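Local coordinates for protein galectin 2 (Gallus gallus, PDB 2YMZ) that probably binds carbohydrates, as a galectin-family lectin built on a two-sheet beta-sandwich and found here as an assembly of two chains, at residues A[8-13]-A[111-116]; A[18-24]-A[121-127]; A[41-45]-A[92-96]; A[49-55]-A[67-73]. All blocks are in the same frame, centred on the assembly; numbering follows the deposited sequence.

How the contacts relate
All four contacts belong to one galectin beta-sandwich. Contact 1 lies in the sheet holding strands 40-48 and 112-120, where 112-120 meets the short strand 11-12, and contact 2 pairs strands 16-23 and 122-129 at an edge of the other sheet, with centres about 20 Å apart. Contact 3 packs the two sheets together through the middle, about 13 Å between centres from both contact 1 and contact 4. Contact 4, in the hairpin 53-60/63-70, lies about 26 Å from contact 1, centre to centre. Contacts 1 and 2, whose segments alternate along the chain, each pair a strand from near the N-terminus with one from near the C-terminus, while contacts 3 and 4 involve the chain between.

Contact 1. Residues A[8-13]-A[111-116]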
# COMPACT_ATOMS: atom_id res chain seq x y z
N ASN A 8 -8.47 -5.49 4.90
CA ASN A 8 -9.67 -5.45 4.02
C ASN A 8 -9.41 -5.56 2.52
O ASN A 8 -10.20 -5.05 1.68
CB ASN A 8 -10.49 -4.18 4.35
CG ASN A 8 -10.80 -4.06 5.84
OD1 ASN A 8 -10.43 -3.08 6.54
ND2 ASN A 8 -11.38 -5.12 6.35
N LEU A 9 -8.33 -6.26 2.14
CA LEU A 9 -8.19 -6.59 0.75
C LEU A 9 -9.38 -7.55 0.65
O LEU A 9 -10.02 -7.94 1.64
CB LEU A 9 -6.91 -7.39 0.45
CG LEU A 9 -5.53 -6.79 0.50
CD1 LEU A 9 -4.50 -7.92 0.46
CD2 LEU A 9 -5.34 -5.90 -0.71
N ASP A 10 -9.72 -7.90 -0.53
CA ASP A 10 -10.82 -8.79 -0.63
C ASP A 10 -10.26 -9.57 -1.75
O ASP A 10 -10.84 -9.62 -2.83
CB ASP A 10 -12.08 -7.95 -1.01
CG ASP A 10 -13.26 -8.82 -1.42
OD1 ASP A 10 -13.27 -10.01 -1.11
OD2 ASP A 10 -14.19 -8.30 -2.06
N TRP A 11 -9.07 -10.16 -1.53
CA TRP A 11 -8.38 -10.79 -2.63
C TRP A 11 -8.76 -12.26 -2.70
O TRP A 11 -8.61 -13.00 -1.71
CB TRP A 11 -6.85 -10.72 -2.43
CG TRP A 11 -6.02 -10.92 -3.69
CD1 TRP A 11 -6.20 -10.35 -4.90
CD2 TRP A 11 -4.81 -11.67 -3.79
NE1 TRP A 11 -5.24 -10.73 -5.76
CE2 TRP A 11 -4.35 -11.53 -5.10
CE3 TRP A 11 -4.07 -12.47 -2.88
CZ2 TRP A 11 -3.19 -12.15 -5.56
CZ3 TRP A 11 -2.90 -13.10 -3.34
CH2 TRP A 11 -2.47 -12.92 -4.66
N LYS A 12 -9.23 -12.68 -3.87
CA LYS A 12 -9.79 -14.03 -4.03
C LYS A 12 -9.12 -14.82 -5.10
O LYS A 12 -8.35 -14.34 -5.97
CB LYS A 12 -11.32 -13.93 -4.38
CG LYS A 12 -12.21 -13.57 -3.17
CD LYS A 12 -13.70 -13.87 -3.47
CE LYS A 12 -14.50 -14.15 -2.20
NZ LYS A 12 -14.88 -12.92 -1.46
N SER A 13 -9.52 -16.08 -5.17
CA SER A 13 -8.92 -16.92 -6.10
C SER A 13 -9.07 -16.40 -7.53
O SER A 13 -10.10 -15.80 -7.90
CB SER A 13 -9.56 -18.30 -5.88
OG SER A 13 -8.68 -19.24 -6.35
N ASP A 111 -10.04 -18.84 1.32
CA ASP A 111 -10.70 -18.51 0.07
C ASP A 111 -10.59 -17.02 -0.25
O ASP A 111 -10.85 -16.60 -1.38
CB ASP A 111 -12.18 -19.00 0.05
CG ASP A 111 -13.07 -18.33 1.11
OD1 ASP A 111 -12.59 -17.73 2.11
OD2 ASP A 111 -14.31 -18.46 0.96
N LYS A 112 -10.19 -16.25 0.76
CA LYS A 112 -10.07 -14.82 0.60
C LYS A 112 -8.85 -14.40 1.44
O LYS A 112 -8.70 -14.82 2.57
CB LYS A 112 -11.36 -14.15 1.12
CG LYS A 112 -11.35 -12.64 1.21
CD LYS A 112 -12.51 -12.24 2.14
CE LYS A 112 -12.38 -10.78 2.55
NZ LYS A 112 -13.69 -10.17 2.93
N ILE A 113 -8.05 -13.51 0.88
CA ILE A 113 -6.93 -12.92 1.60
C ILE A 113 -7.35 -11.48 1.90
O ILE A 113 -7.72 -10.72 1.00
CB ILE A 113 -5.63 -12.95 0.73
CG1 ILE A 113 -5.19 -14.42 0.41
CG2 ILE A 113 -4.53 -12.05 1.32
CD1 ILE A 113 -4.78 -15.18 1.63
N SER A 114 -7.34 -11.11 3.16
CA SER A 114 -7.72 -9.76 3.48
C SER A 114 -6.58 -8.87 3.97
O SER A 114 -6.74 -7.66 4.09
CB SER A 114 -8.88 -9.76 4.48
OG SER A 114 -8.42 -10.27 5.69
N TYR A 115 -5.42 -9.47 4.27
CA TYR A 115 -4.42 -8.69 4.88
C TYR A 115 -3.06 -8.89 4.13
O TYR A 115 -2.73 -10.02 3.74
CB TYR A 115 -4.24 -9.24 6.30
CG TYR A 115 -3.09 -8.67 7.05
CD1 TYR A 115 -3.18 -7.44 7.67
CD2 TYR A 115 -1.89 -9.40 7.15
CE1 TYR A 115 -2.10 -6.90 8.31
CE2 TYR A 115 -0.78 -8.88 7.80
CZ TYR A 115 -0.89 -7.65 8.39
OH TYR A 115 0.18 -7.16 9.14
N LEU A 116 -2.31 -7.78 3.99
CA LEU A 116 -0.95 -7.84 3.40
C LEU A 116 0.00 -7.00 4.28
O LEU A 116 -0.33 -5.90 4.69
CB LEU A 116 -1.02 -7.16 2.01
CG LEU A 116 0.27 -6.75 1.25
CD1 LEU A 116 1.20 -7.92 0.93
CD2 LEU A 116 -0.14 -6.02 -0.06
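Backbone hydrogen bonds tie Trp-11 to Ile-113 in both directions: Trp-11 N gives to Ile-113 O at 2.9 Å, and Ile-113 N returns to Trp-11 O at 2.7 Å, the latter in the carbonyl plane and nearly straight (171° at the hydrogen). This is the hydrogen-bonded pair of a very short antiparallel ladder. A third bond, from Leu-9 N to Ser-114 O at 2.9 Å, lies where the chain is no longer a regular strand.

The ladder joins the short strand 11-12 to strand 112-120 of the galectin sandwich, and the latter is interrupted by a classic beta bulge: Ser-114 and Tyr-115 both face Gly-35.

Apolar contacts lie on the buried side. The Trp-11 and Ile-113 side chains run side by side in the same direction, and Ile-113 CB meets the indole edge near its plane, 4.0 Å from CE3. A large indole suits the place of Trp-11, which also reaches Met-17, Val-85 and Val-129 of the facing sheet. Leu-9, with CG beside its own backbone N (chi1 -71°), sends CD1 to Leu-116 CB at 3.9 Å and more loosely to Ile-113 CG2.

Charged groups occupy the exposed side. Lys-12 bends at its end to form a salt bridge with Asp-10, a weak hydrogen bond of 3.3 Å from NZ to OD1. The extended Lys-112 chain crosses Asp-10 at about a right angle, with its NZ 4.1 Å from Asp-10 OD1, an attraction beyond salt-bridge range.

Contact 2. Residues A[18-24]-A[121-127]; sequences KIKGHIS and GFKVTSF
Lys-18 O receives a CA-H...O contact from Phe-127 CA at 3.2 Å; water 1 gives that same oxygen a weak bond and is also hydrogen-bonded to Ser-126 OG. Ile-19 points into the sandwich: CG1 meets the edge of the Phe-127 ring, while CG2, anti to the backbone N, touches Phe-122 CE1 at 3.7 Å, a branched aliphatic residue that can touch two rings at once, one with each branch.

At Lys-20 the register shifts. Its N binds Ser-126 O in an almost straight bond (178°), but its O takes two backbone donors from one face of the carbonyl plane, Thr-125 N at 2.9 Å and Ser-126 N at 3.2 Å. Lys-20 thus faces both residues of a classic beta bulge, its aliphatic chain lying against Ser-126 CB.

Gly-21 suits its place because a CB here would run into the Phe-122 ring and Lys-123 O. That ring, with CG anti to its own N (chi1 -173°), swings across the strand and lays one face over Gly-21 C, bringing CZ within 3.3 Å of Gly-21 N.

His-22 restores regular antiparallel pairing, its N and O both bonded to Lys-123. Ile-23 CG1 also packs on the Phe-122 ring, 3.8 Å from CD2, and Ser-24 N ends the ladder on Gly-121 O. Strand 122-129 is one of the two outermost strands of the sheet within this chain. Ser-126 and Phe-127 pair antiparallel with a strand of the second subunit, continuing the sheet as in prototype galectin dimers.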
# COMPACT_ATOMS: atom_id res chain seq x y z
N LYS A 18 0.68 -7.25 -8.04
CA LYS A 18 1.95 -6.84 -8.66
C LYS A 18 2.58 -5.90 -7.64
O LYS A 18 1.98 -4.89 -7.22
CB LYS A 18 1.67 -6.16 -10.02
CG LYS A 18 1.07 -7.22 -10.97
CD LYS A 18 0.52 -6.61 -12.27
CE LYS A 18 -0.60 -7.50 -12.85
NZ LYS A 18 -1.22 -6.85 -14.04
N ILE A 19 3.79 -6.27 -7.17
CA ILE A 19 4.47 -5.50 -6.16
C ILE A 19 5.82 -5.11 -6.76
O ILE A 19 6.62 -5.99 -7.05
CB ILE A 19 4.69 -6.36 -4.90
CG1 ILE A 19 3.33 -6.59 -4.21
CG2 ILE A 19 5.60 -5.62 -3.88
CD1 ILE A 19 3.31 -7.70 -3.17
N LYS A 20 6.10 -3.84 -6.89
CA LYS A 20 7.43 -3.43 -7.34
C LYS A 20 8.02 -2.63 -6.29
O LYS A 20 7.34 -1.85 -5.61
CB LYS A 20 7.42 -2.47 -8.56
CG LYS A 20 6.89 -3.03 -9.83
CD LYS A 20 7.06 -1.91 -10.89
CE LYS A 20 8.41 -1.98 -11.55
NZ LYS A 20 8.38 -1.18 -12.85
N GLY A 21 9.34 -2.73 -6.12
CA GLY A 21 9.92 -1.89 -5.11
C GLY A 21 11.42 -2.00 -5.09
O GLY A 21 12.01 -2.75 -5.92
N HIS A 22 12.01 -1.18 -4.24
CA HIS A 22 13.47 -1.07 -4.14
C HIS A 22 14.04 -1.93 -2.97
O HIS A 22 13.65 -1.75 -1.82
CB HIS A 22 13.81 0.39 -3.92
CG HIS A 22 15.30 0.62 -3.87
ND1 HIS A 22 16.10 0.64 -4.99
CD2 HIS A 22 16.13 0.76 -2.81
CE1 HIS A 22 17.36 0.80 -4.62
NE2 HIS A 22 17.41 0.87 -3.31
N ILE A 23 15.01 -2.79 -3.28
CA ILE A 23 15.66 -3.60 -2.22
C ILE A 23 16.81 -2.74 -1.72
O ILE A 23 17.58 -2.29 -2.51
CB ILE A 23 16.19 -4.91 -2.81
CG1 ILE A 23 14.96 -5.77 -3.30
CG2 ILE A 23 16.97 -5.73 -1.75
CD1 ILE A 23 15.34 -6.98 -4.16
N SER A 24 16.89 -2.56 -0.41
CA SER A 24 17.89 -1.70 0.23
C SER A 24 19.30 -2.23 -0.14
O SER A 24 19.53 -3.45 -0.29
CB SER A 24 17.71 -1.71 1.77
OG SER A 24 16.36 -1.34 2.17
N GLY A 121 13.92 -5.09 4.05
CA GLY A 121 14.64 -4.05 3.27
C GLY A 121 14.03 -3.94 1.88
O GLY A 121 14.69 -4.26 0.90
N PHE A 122 12.75 -3.56 1.81
CA PHE A 122 12.05 -3.47 0.56
C PHE A 122 11.11 -2.26 0.68
O PHE A 122 10.28 -2.22 1.59
CB PHE A 122 11.28 -4.76 0.27
CG PHE A 122 10.65 -4.81 -1.08
CD1 PHE A 122 9.39 -4.26 -1.30
CD2 PHE A 122 11.32 -5.40 -2.17
CE1 PHE A 122 8.81 -4.30 -2.54
CE2 PHE A 122 10.72 -5.46 -3.43
CZ PHE A 122 9.48 -4.90 -3.64
N LYS A 123 11.31 -1.24 -0.16
CA LYS A 123 10.47 -0.02 -0.14
C LYS A 123 9.54 -0.13 -1.35
O LYS A 123 10.01 -0.11 -2.48
CB LYS A 123 11.25 1.31 -0.31
CG LYS A 123 12.42 1.59 0.62
CD LYS A 123 12.07 2.05 2.04
CE LYS A 123 13.13 1.59 3.06
NZ LYS A 123 14.25 2.55 3.18
N VAL A 124 8.22 -0.23 -1.12
CA VAL A 124 7.28 -0.39 -2.22
C VAL A 124 7.21 0.88 -3.09
O VAL A 124 7.05 2.00 -2.59
CB VAL A 124 5.85 -0.75 -1.68
CG1 VAL A 124 4.81 -0.77 -2.81
CG2 VAL A 124 5.93 -2.11 -0.96
N THR A 125 7.41 0.74 -4.39
CA THR A 125 7.15 1.86 -5.29
C THR A 125 5.90 1.74 -6.16
O THR A 125 5.37 2.75 -6.57
CB THR A 125 8.38 2.12 -6.22
OG1 THR A 125 8.61 0.97 -6.94
CG2 THR A 125 9.64 2.36 -5.43
N SER A 126 5.40 0.54 -6.40
CA SER A 126 4.13 0.39 -7.16
C SER A 126 3.43 -0.85 -6.57
O SER A 126 4.10 -1.83 -6.21
CB SER A 126 4.49 0.11 -8.64
OG SER A 126 3.36 0.05 -9.48
N PHE A 127 2.09 -0.82 -6.49
CA PHE A 127 1.34 -1.97 -5.99
C PHE A 127 0.07 -2.01 -6.83
O PHE A 127 -0.55 -0.97 -7.01
CB PHE A 127 1.00 -1.74 -4.51
CG PHE A 127 -0.06 -2.65 -3.99
CD1 PHE A 127 0.25 -3.96 -3.59
CD2 PHE A 127 -1.39 -2.18 -3.89
CE1 PHE A 127 -0.79 -4.82 -3.13
CE2 PHE A 127 -2.39 -3.02 -3.44
CZ PHE A 127 -2.08 -4.32 -3.03
O HOH W 1 2.80 -2.67 -9.46

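Contact 3. Residues A[41-45]-A[92-96]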
# COMPACT_ATOMS: atom_id res chain seq x y z
N LEU A 41 -1.11 -16.17 8.37
CA LEU A 41 -0.65 -15.91 7.00
C LEU A 41 -0.71 -17.13 6.12
O LEU A 41 -0.27 -18.22 6.52
CB LEU A 41 0.86 -15.46 7.04
CG LEU A 41 1.13 -14.18 7.89
CD1 LEU A 41 2.65 -13.88 7.95
CD2 LEU A 41 0.39 -12.97 7.26
N ALA A 42 -1.34 -16.99 4.95
CA ALA A 42 -1.30 -18.00 3.92
C ALA A 42 0.06 -18.10 3.25
O ALA A 42 0.48 -19.19 2.89
CB ALA A 42 -2.40 -17.73 2.89
N LEU A 43 0.75 -16.96 3.12
CA LEU A 43 2.00 -16.95 2.33
C LEU A 43 2.93 -15.95 3.03
O LEU A 43 2.62 -14.74 3.12
CB LEU A 43 1.77 -16.60 0.86
CG LEU A 43 3.07 -16.44 -0.02
CD1 LEU A 43 3.96 -17.68 0.06
CD2 LEU A 43 2.78 -16.07 -1.48
N HIS A 44 4.08 -16.44 3.49
CA HIS A 44 5.15 -15.53 3.88
C HIS A 44 6.26 -15.84 2.89
O HIS A 44 6.76 -16.98 2.85
CB HIS A 44 5.53 -15.90 5.35
CG HIS A 44 6.91 -15.46 5.84
ND1 HIS A 44 7.17 -14.20 6.32
CD2 HIS A 44 8.06 -16.18 6.02
CE1 HIS A 44 8.44 -14.14 6.75
NE2 HIS A 44 8.97 -15.35 6.63
N PHE A 45 6.56 -14.90 2.01
CA PHE A 45 7.51 -15.07 0.90
C PHE A 45 8.69 -14.24 1.34
O PHE A 45 8.61 -12.99 1.44
CB PHE A 45 6.87 -14.42 -0.35
CG PHE A 45 7.79 -14.35 -1.53
CD1 PHE A 45 7.95 -15.46 -2.33
CD2 PHE A 45 8.44 -13.13 -1.83
CE1 PHE A 45 8.82 -15.40 -3.44
CE2 PHE A 45 9.28 -13.06 -2.96
CZ PHE A 45 9.48 -14.21 -3.70
N PHE A 92 -0.51 -20.73 -4.24
CA PHE A 92 -0.00 -19.41 -4.65
C PHE A 92 1.15 -19.58 -5.60
O PHE A 92 2.01 -20.49 -5.48
CB PHE A 92 0.40 -18.63 -3.39
CG PHE A 92 -0.74 -18.45 -2.44
CD1 PHE A 92 -1.73 -17.47 -2.67
CD2 PHE A 92 -0.90 -19.29 -1.38
CE1 PHE A 92 -2.80 -17.33 -1.80
CE2 PHE A 92 -1.96 -19.16 -0.50
CZ PHE A 92 -2.92 -18.17 -0.71
N LEU A 93 1.22 -18.69 -6.58
CA LEU A 93 2.30 -18.79 -7.46
C LEU A 93 2.96 -17.40 -7.41
O LEU A 93 2.27 -16.39 -7.60
CB LEU A 93 1.73 -19.11 -8.83
CG LEU A 93 2.70 -19.29 -9.99
CD1 LEU A 93 3.26 -20.70 -10.00
CD2 LEU A 93 1.92 -19.04 -11.29
N VAL A 94 4.29 -17.34 -7.24
CA VAL A 94 5.02 -16.08 -7.24
C VAL A 94 5.92 -16.05 -8.47
O VAL A 94 6.86 -16.88 -8.62
CB VAL A 94 5.83 -15.86 -5.94
CG1 VAL A 94 6.42 -14.41 -5.96
CG2 VAL A 94 4.94 -16.02 -4.69
N LYS A 95 5.69 -15.09 -9.37
CA LYS A 95 6.58 -15.01 -10.56
C LYS A 95 7.67 -14.00 -10.35
O LYS A 95 7.44 -12.84 -9.94
CB LYS A 95 5.80 -14.57 -11.79
CG LYS A 95 4.65 -15.46 -12.13
CD LYS A 95 4.08 -14.95 -13.46
CE LYS A 95 2.68 -15.53 -13.64
NZ LYS A 95 2.03 -14.82 -14.80
N LEU A 96 8.90 -14.44 -10.59
CA LEU A 96 10.05 -13.58 -10.32
C LEU A 96 10.50 -12.92 -11.62
O LEU A 96 10.16 -13.38 -12.73
CB LEU A 96 11.18 -14.41 -9.71
CG LEU A 96 10.93 -15.37 -8.53
CD1 LEU A 96 12.16 -16.16 -8.06
CD2 LEU A 96 10.30 -14.60 -7.40
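Val-94 lies over one face of the Phe-45 ring. With CG1 anti to its backbone N (chi1 -173°), that methyl sits 4.0 Å from the ring centroid and 26° off the normal, displaced toward the rim, which makes a CH-pi contact. Its shortest approach is to Phe-45 CE1, at 3.6 Å. Leu-96 meets the same ring differently: CD2 comes to the edge, near the ring plane, 3.8 Å from Phe-45 CZ. One phenyl group is therefore packed by aliphatic residues from two directions, a methyl over the pi face and a methyl at the edge.

The other methyl of Val-94 serves a second neighbour. CG2 lies 3.9 Å from Leu-43 CD2, and that leucine methyl also touches Phe-92 CB, where the two side chains run antiparallel alongside each other. The Phe-92 ring leads away from this point to Ala-42, whose CB approaches CZ and CE2 obliquely, 3.7 Å from CZ. Ala-42 suits the site because its small methyl fits beside the ring. Ala-42 and Leu-43 both face Leu-34 in a classic beta bulge, and both direct their side chains to the opposing strand.

The axes of strands 43-45 and 92-95 pass 9.9 Å apart at 21°, the spacing of facing sheets rather than of paired strands. The two sheets of the galectin sandwich, one holding strand 40-48 and the other 91-95, meet here.

No hydrogen bond crosses the interface, and every touching residue is buried and apolar. Cohesion therefore rests on dispersion and hydrophobic burial, governed by the fit of methyls against rings rather than by directional bonds.

Contact 4. Residues A[49-55]-A[67-73]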
# COMPACT_ATOMS: atom_id res chain seq x y z
N PHE A 49 19.10 -13.02 1.75
CA PHE A 49 20.33 -12.79 0.95
C PHE A 49 21.48 -13.59 1.58
O PHE A 49 22.26 -14.15 0.84
CB PHE A 49 20.69 -11.30 0.92
CG PHE A 49 19.87 -10.56 -0.12
CD1 PHE A 49 20.32 -10.49 -1.43
CD2 PHE A 49 18.68 -9.96 0.24
CE1 PHE A 49 19.57 -9.86 -2.38
CE2 PHE A 49 17.90 -9.26 -0.72
CZ PHE A 49 18.38 -9.22 -2.03
N ASN A 50 21.45 -13.81 2.89
CA ASN A 50 22.67 -14.43 3.56
C ASN A 50 22.82 -15.85 3.07
O ASN A 50 23.93 -16.33 2.82
CB ASN A 50 22.46 -14.51 5.09
CG ASN A 50 22.54 -13.17 5.77
OD1 ASN A 50 22.88 -12.17 5.15
ND2 ASN A 50 22.24 -13.14 7.08
N GLU A 51 21.70 -16.57 2.96
CA GLU A 51 21.72 -17.95 2.55
C GLU A 51 21.39 -18.13 1.07
O GLU A 51 21.29 -19.27 0.61
CB GLU A 51 20.82 -18.81 3.43
CG GLU A 51 21.15 -18.68 4.93
CD GLU A 51 20.20 -17.75 5.63
OE1 GLU A 51 19.12 -17.44 5.06
OE2 GLU A 51 20.54 -17.23 6.71
N SER A 52 21.14 -17.00 0.41
CA SER A 52 20.81 -16.99 -1.04
C SER A 52 19.65 -17.96 -1.35
O SER A 52 19.78 -18.90 -2.13
CB SER A 52 22.07 -17.34 -1.89
OG SER A 52 21.76 -17.06 -3.25
N VAL A 53 18.50 -17.79 -0.68
CA VAL A 53 17.42 -18.77 -0.85
C VAL A 53 16.08 -17.98 -0.65
O VAL A 53 16.05 -16.98 0.11
CB VAL A 53 17.51 -19.91 0.24
CG1 VAL A 53 17.48 -19.31 1.64
CG2 VAL A 53 16.40 -20.98 0.08
N ILE A 54 15.01 -18.44 -1.32
CA ILE A 54 13.71 -17.85 -1.04
C ILE A 54 13.02 -18.83 -0.12
O ILE A 54 12.82 -20.02 -0.47
CB ILE A 54 12.89 -17.74 -2.35
CG1 ILE A 54 13.67 -16.79 -3.32
CG2 ILE A 54 11.43 -17.25 -2.05
CD1 ILE A 54 13.13 -16.79 -4.74
N VAL A 55 12.60 -18.36 1.03
CA VAL A 55 11.88 -19.23 1.96
C VAL A 55 10.42 -18.82 1.91
O VAL A 55 10.15 -17.61 2.02
CB VAL A 55 12.33 -18.98 3.38
CG1 VAL A 55 11.70 -19.98 4.39
CG2 VAL A 55 13.85 -19.27 3.41
N GLU A 67 8.60 -24.80 6.44
CA GLU A 67 8.99 -23.92 5.32
C GLU A 67 9.38 -24.67 4.05
O GLU A 67 9.77 -25.88 4.08
CB GLU A 67 10.07 -22.89 5.81
CG GLU A 67 11.53 -23.40 5.58
CD GLU A 67 11.95 -24.55 6.40
OE1 GLU A 67 11.19 -25.06 7.30
OE2 GLU A 67 13.12 -24.96 6.19
N GLN A 68 9.31 -23.98 2.90
CA GLN A 68 9.78 -24.50 1.64
C GLN A 68 10.88 -23.59 1.21
O GLN A 68 10.78 -22.39 1.44
CB GLN A 68 8.63 -24.53 0.57
CG GLN A 68 7.64 -25.60 0.95
CD GLN A 68 6.61 -25.84 -0.13
OE1 GLN A 68 6.65 -25.21 -1.21
NE2 GLN A 68 5.70 -26.79 0.13
N ARG A 69 11.96 -24.14 0.62
CA ARG A 69 13.11 -23.35 0.26
C ARG A 69 13.30 -23.49 -1.25
O ARG A 69 13.31 -24.61 -1.80
CB ARG A 69 14.38 -23.87 1.05
CG ARG A 69 14.25 -23.44 2.53
CD ARG A 69 15.21 -24.24 3.47
NE ARG A 69 15.07 -23.59 4.80
CZ ARG A 69 15.73 -22.49 5.11
NH1 ARG A 69 16.65 -21.97 4.28
NH2 ARG A 69 15.51 -21.86 6.25
N ASP A 70 13.47 -22.37 -1.92
CA ASP A 70 13.80 -22.36 -3.36
C ASP A 70 15.15 -21.65 -3.57
O ASP A 70 15.33 -20.49 -3.21
CB ASP A 70 12.61 -21.70 -4.12
CG ASP A 70 12.78 -21.72 -5.63
OD1 ASP A 70 13.90 -21.76 -6.17
OD2 ASP A 70 11.74 -21.72 -6.31
N LYS A 71 16.11 -22.39 -4.16
CA LYS A 71 17.48 -21.91 -4.26
C LYS A 71 17.71 -21.09 -5.54
O LYS A 71 18.77 -20.54 -5.73
CB LYS A 71 18.46 -23.09 -4.19
CG LYS A 71 18.48 -23.64 -2.78
CD LYS A 71 19.29 -22.68 -1.92
CE LYS A 71 20.66 -22.30 -2.53
NZ LYS A 71 21.50 -21.40 -1.66
N HIS A 72 16.62 -20.90 -6.30
CA HIS A 72 16.69 -20.07 -7.53
C HIS A 72 16.58 -18.63 -7.08
O HIS A 72 15.47 -18.07 -6.90
CB HIS A 72 15.54 -20.42 -8.51
CG HIS A 72 15.72 -19.80 -9.86
ND1 HIS A 72 16.10 -20.53 -10.97
CD2 HIS A 72 15.65 -18.51 -10.27
CE1 HIS A 72 16.19 -19.73 -12.02
NE2 HIS A 72 15.94 -18.50 -11.62
N PHE A 73 17.72 -17.99 -6.87
CA PHE A 73 17.76 -16.70 -6.14
C PHE A 73 18.53 -15.70 -6.98
O PHE A 73 19.77 -15.68 -7.01
CB PHE A 73 18.57 -16.82 -4.83
CG PHE A 73 18.44 -15.65 -3.95
CD1 PHE A 73 19.29 -14.55 -4.05
CD2 PHE A 73 17.43 -15.62 -2.99
CE1 PHE A 73 19.18 -13.44 -3.22
CE2 PHE A 73 17.33 -14.50 -2.15
CZ PHE A 73 18.19 -13.41 -2.25
O HOH W 2 17.56 -19.31 5.51
O HOH W 3 21.18 -19.55 -4.57
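The Phe-73 ring has Ser-52 CA over one face in a CH-pi contact, 4.1 Å from its centroid, and Phe-49 CD1 at its edge. That edge is directed at the face of Phe-49 in a T-shaped pair, with centroids 5.1 Å apart and planes at 85°. Phe-73 CG is anti to its backbone N (chi1 -170°), which carries the ring across the turn at Ser-52 and brings CD2 close to Val-53 N. A broad aromatic residue suits this place, covering backbone and ring together.

The guanidinium of Arg-69 is the other flat group. Val-55 CG2 lies over one face, while Glu-67 OE2 and water 2 lie at its edge in plane. The salt bridge runs from Arg-69 NE to the anti lone pair of OE2 at 2.8 Å, and water 2 connects Arg-69 NH1 to Glu-51 OE1, whose carboxylate also pairs with Arg-48. Nearer the backbone, Arg-69 CB packs against Val-53 CG2, so the long residue offers both apolar and charged surface.

These segments form the open end of the hairpin 53-60/63-70, part of the sheet whose outer, concave face usually holds galactosides in galectins. Ile-54 and Asp-70 exchange backbone bonds, both 2.8 Å between N and O. At the start of strand 53-60, Ser-52 and Val-53 both face Arg-48 in a G1 beta bulge.

Beyond the ladder, Lys-71 folds back so that NZ bonds to Ser-52 O at 3.1 Å and weakly to Glu-51 O. Asp-70 OD1 accepts from His-72 N at 2.9 Å in an Asx turn, and OD2 is hydrogen-bonded to His-100 NE2. Ile-54 CD1 packs 3.4 Å from His-72 O, a buried oxygen without a polar partner.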